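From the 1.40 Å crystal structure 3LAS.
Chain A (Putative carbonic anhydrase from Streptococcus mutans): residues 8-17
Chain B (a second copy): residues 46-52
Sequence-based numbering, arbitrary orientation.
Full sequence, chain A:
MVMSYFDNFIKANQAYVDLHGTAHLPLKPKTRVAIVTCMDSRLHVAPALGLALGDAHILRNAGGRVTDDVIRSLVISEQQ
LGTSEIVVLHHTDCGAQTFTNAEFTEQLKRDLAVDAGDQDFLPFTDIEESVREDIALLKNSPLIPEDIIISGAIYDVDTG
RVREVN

Chain A 8-17: NFIKANQAYV
Chain B, residues 46-52: APALGLA

The contact between the two copies is a largely apolar packing of one face of a chain A helix against the C-terminal end of a chain B helix and the turn that follows it, burying 404 Å² summed over both sides.

Chain A residues 8-17 lie within a longer helix, with phi/psi averaging -63/-38, psi easing to -30 at A:Ala12 and -26 at A:Asn13. Its backbone hydrogen bonds include A:Asn13 N to A:Phe9 O (2.9 Å) and A:Val17 N to A:Asn13 O (2.9 Å). In chain B, the helix that began earlier runs through B:Leu49, whose phi/psi of -111/7 already departs from the ideal. B:Gly50 then turns to a positive phi (71/29), and B:Leu51 (-82/132) and B:Ala52 (-80/159) are extended. The turn is tied back to the helix by B:Leu51 N to B:Ala46 O at 2.8 Å.

The register is set by A:Phe9 CA and B:Leu49 CA, 4.7 Å apart, and by A:Ala12 CA and B:Gly50 CA, 5.3 Å apart. Further along the chain A helix, A:Tyr16 reaches back to B:Pro47 and B:Ala48, so the contact does not follow one simple register.

At one end, A:Phe9 (chi1 -64°, m; chi2 -12°) packs its CB 4.0 Å from B:Leu49 CB, while its CE1 lies 3.6 Å from B:Leu51 CD2. Both leucines adopt the m,t rotamer; B:Leu51 starts sideways from its CA, but its end comes nearer to chain A. These contacts cover 69 Å² of A:Phe9, which is buried in the assembly.

In the middle, A:Ala12 meets the chain B turn at B:Gly50, where the absence of a side chain leaves room for its CB. A:Ala12 points toward chain B, with CB 3.6 Å from B:Leu49 O and 3.9 Å from B:Gly50 CA. Glycine suits this site twice over: positive phi favours it, and an ideal CB there would lie only 2.6 Å from A:Ala12 CB, a clash. Nearby, A:Asn13 (chi1 176°, t) approaches the end of the chain B helix, where A:Asn13 CA lies 3.4 Å from B:Ala48 O in a CA-H...O contact.

At the other end, A:Tyr16 (chi1 -176°, t; chi2 70°) points toward chain B and lays one ring face over B:Ala48. B:Ala48 CA sits 4.0 Å from the centroid of the A:Tyr16 ring, 22° off its normal, a CH-pi contact that uses the weakly polarised CA-H. The ring also meets B:Pro47, with A:Tyr16 CE1 3.6 Å from B:Pro47 CB.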

# COMPACT_ATOMS: atom_id res chain seq x y z
N ASN A 8 -0.68 -6.57 -20.28
CA ASN A 8 -1.12 -7.85 -19.80
C ASN A 8 -2.20 -7.65 -18.74
O ASN A 8 -3.21 -8.38 -18.71
CB ASN A 8 -0.04 -8.75 -19.25
CG ASN A 8 1.05 -9.11 -20.15
OD1 ASN A 8 1.77 -8.25 -20.62
ND2 ASN A 8 1.37 -10.44 -20.16
N PHE A 9 -2.01 -6.70 -17.81
CA PHE A 9 -2.97 -6.51 -16.73
C PHE A 9 -4.32 -6.03 -17.26
O PHE A 9 -5.37 -6.48 -16.80
CB PHE A 9 -2.42 -5.44 -15.74
CG PHE A 9 -1.16 -5.80 -15.02
CD1 PHE A 9 -0.66 -7.10 -15.04
CD2 PHE A 9 -0.47 -4.78 -14.38
CE1 PHE A 9 0.58 -7.38 -14.38
CE2 PHE A 9 0.72 -5.10 -13.73
CZ PHE A 9 1.24 -6.31 -13.74
N ILE A 10 -4.25 -5.13 -18.27
CA ILE A 10 -5.52 -4.67 -18.89
C ILE A 10 -6.28 -5.83 -19.50
O ILE A 10 -7.51 -5.96 -19.38
CB ILE A 10 -5.20 -3.58 -19.94
CG1 ILE A 10 -4.79 -2.31 -19.26
CG2 ILE A 10 -6.47 -3.29 -20.83
CD1 ILE A 10 -5.87 -1.59 -18.34
N LYS A 11 -5.57 -6.72 -20.19
CA LYS A 11 -6.26 -7.88 -20.78
C LYS A 11 -6.82 -8.79 -19.74
O LYS A 11 -7.96 -9.20 -19.87
CB LYS A 11 -5.27 -8.61 -21.68
CG LYS A 11 -5.83 -9.98 -22.27
N ALA A 12 -6.08 -9.08 -18.68
CA ALA A 12 -6.53 -9.96 -17.66
C ALA A 12 -7.71 -9.36 -16.92
O ALA A 12 -8.55 -10.09 -16.35
CB ALA A 12 -5.42 -10.29 -16.61
N ASN A 13 -7.78 -8.05 -16.85
CA ASN A 13 -8.88 -7.41 -16.14
C ASN A 13 -10.24 -7.70 -16.75
O ASN A 13 -11.23 -7.65 -16.03
CB ASN A 13 -8.56 -5.89 -16.07
CG ASN A 13 -9.70 -5.12 -15.44
OD1 ASN A 13 -9.91 -5.20 -14.18
ND2 ASN A 13 -10.38 -4.34 -16.20
N GLN A 14 -10.29 -8.00 -18.07
CA GLN A 14 -11.61 -8.33 -18.61
C GLN A 14 -12.33 -9.48 -17.88
O GLN A 14 -13.53 -9.39 -17.60
CB GLN A 14 -11.45 -8.69 -20.10
CG GLN A 14 -12.83 -9.09 -20.74
CD GLN A 14 -13.76 -7.86 -20.79
OE1 GLN A 14 -13.41 -6.82 -21.36
NE2 GLN A 14 -15.02 -7.99 -20.23
N ALA A 15 -11.56 -10.50 -17.53
CA ALA A 15 -12.18 -11.59 -16.78
C ALA A 15 -12.73 -11.21 -15.43
O ALA A 15 -13.80 -11.66 -14.96
CB ALA A 15 -11.22 -12.74 -16.62
N TYR A 16 -12.02 -10.29 -14.78
CA TYR A 16 -12.45 -9.81 -13.49
C TYR A 16 -13.73 -8.96 -13.61
O TYR A 16 -14.66 -9.07 -12.81
CB TYR A 16 -11.37 -8.97 -12.79
CG TYR A 16 -11.77 -8.56 -11.42
CD1 TYR A 16 -11.86 -9.55 -10.39
CD2 TYR A 16 -12.11 -7.23 -11.05
CE1 TYR A 16 -12.19 -9.26 -9.13
CE2 TYR A 16 -12.45 -6.89 -9.77
CZ TYR A 16 -12.52 -7.92 -8.79
OH TYR A 16 -12.88 -7.53 -7.53
N VAL A 17 -13.78 -8.11 -14.66
CA VAL A 17 -14.99 -7.31 -14.90
C VAL A 17 -16.20 -8.22 -15.06
O VAL A 17 -17.27 -7.99 -14.54
CB VAL A 17 -14.79 -6.51 -16.18
CG1 VAL A 17 -16.08 -5.83 -16.65
CG2 VAL A 17 -13.78 -5.38 -15.87
N ALA B 46 -4.85 -8.01 -6.78
CA ALA B 46 -4.48 -9.19 -7.52
C ALA B 46 -5.53 -9.71 -8.41
O ALA B 46 -5.26 -9.90 -9.60
CB ALA B 46 -4.00 -10.33 -6.49
N PRO B 47 -6.79 -9.95 -8.00
CA PRO B 47 -7.78 -10.42 -8.99
C PRO B 47 -8.10 -9.39 -10.06
O PRO B 47 -8.35 -9.74 -11.19
CB PRO B 47 -9.04 -10.81 -8.15
CG PRO B 47 -8.82 -10.10 -6.87
CD PRO B 47 -7.33 -10.06 -6.63
N ALA B 48 -8.08 -8.11 -9.66
CA ALA B 48 -8.39 -7.08 -10.66
C ALA B 48 -7.44 -7.07 -11.81
O ALA B 48 -7.82 -6.75 -12.94
CB ALA B 48 -8.44 -5.73 -9.99
N LEU B 49 -6.17 -7.40 -11.55
CA LEU B 49 -5.12 -7.35 -12.60
C LEU B 49 -4.62 -8.75 -12.99
O LEU B 49 -3.71 -8.81 -13.85
CB LEU B 49 -3.92 -6.47 -12.16
CG LEU B 49 -4.28 -5.08 -11.73
CD1 LEU B 49 -3.05 -4.32 -11.33
CD2 LEU B 49 -5.03 -4.29 -12.81
N GLY B 50 -5.23 -9.81 -12.48
CA GLY B 50 -4.78 -11.16 -12.83
C GLY B 50 -3.47 -11.53 -12.23
O GLY B 50 -2.72 -12.32 -12.85
N LEU B 51 -3.08 -11.00 -11.05
CA LEU B 51 -1.73 -11.32 -10.53
C LEU B 51 -1.72 -12.66 -9.81
O LEU B 51 -2.55 -12.92 -8.95
CB LEU B 51 -1.36 -10.28 -9.48
CG LEU B 51 -1.41 -8.82 -9.96
CD1 LEU B 51 -0.98 -7.93 -8.78
CD2 LEU B 51 -0.53 -8.53 -11.18
N ALA B 52 -0.73 -13.46 -10.17
CA ALA B 52 -0.38 -14.61 -9.34
C ALA B 52 0.48 -14.18 -8.16
O ALA B 52 1.13 -13.09 -8.17
CB ALA B 52 0.40 -15.59 -10.17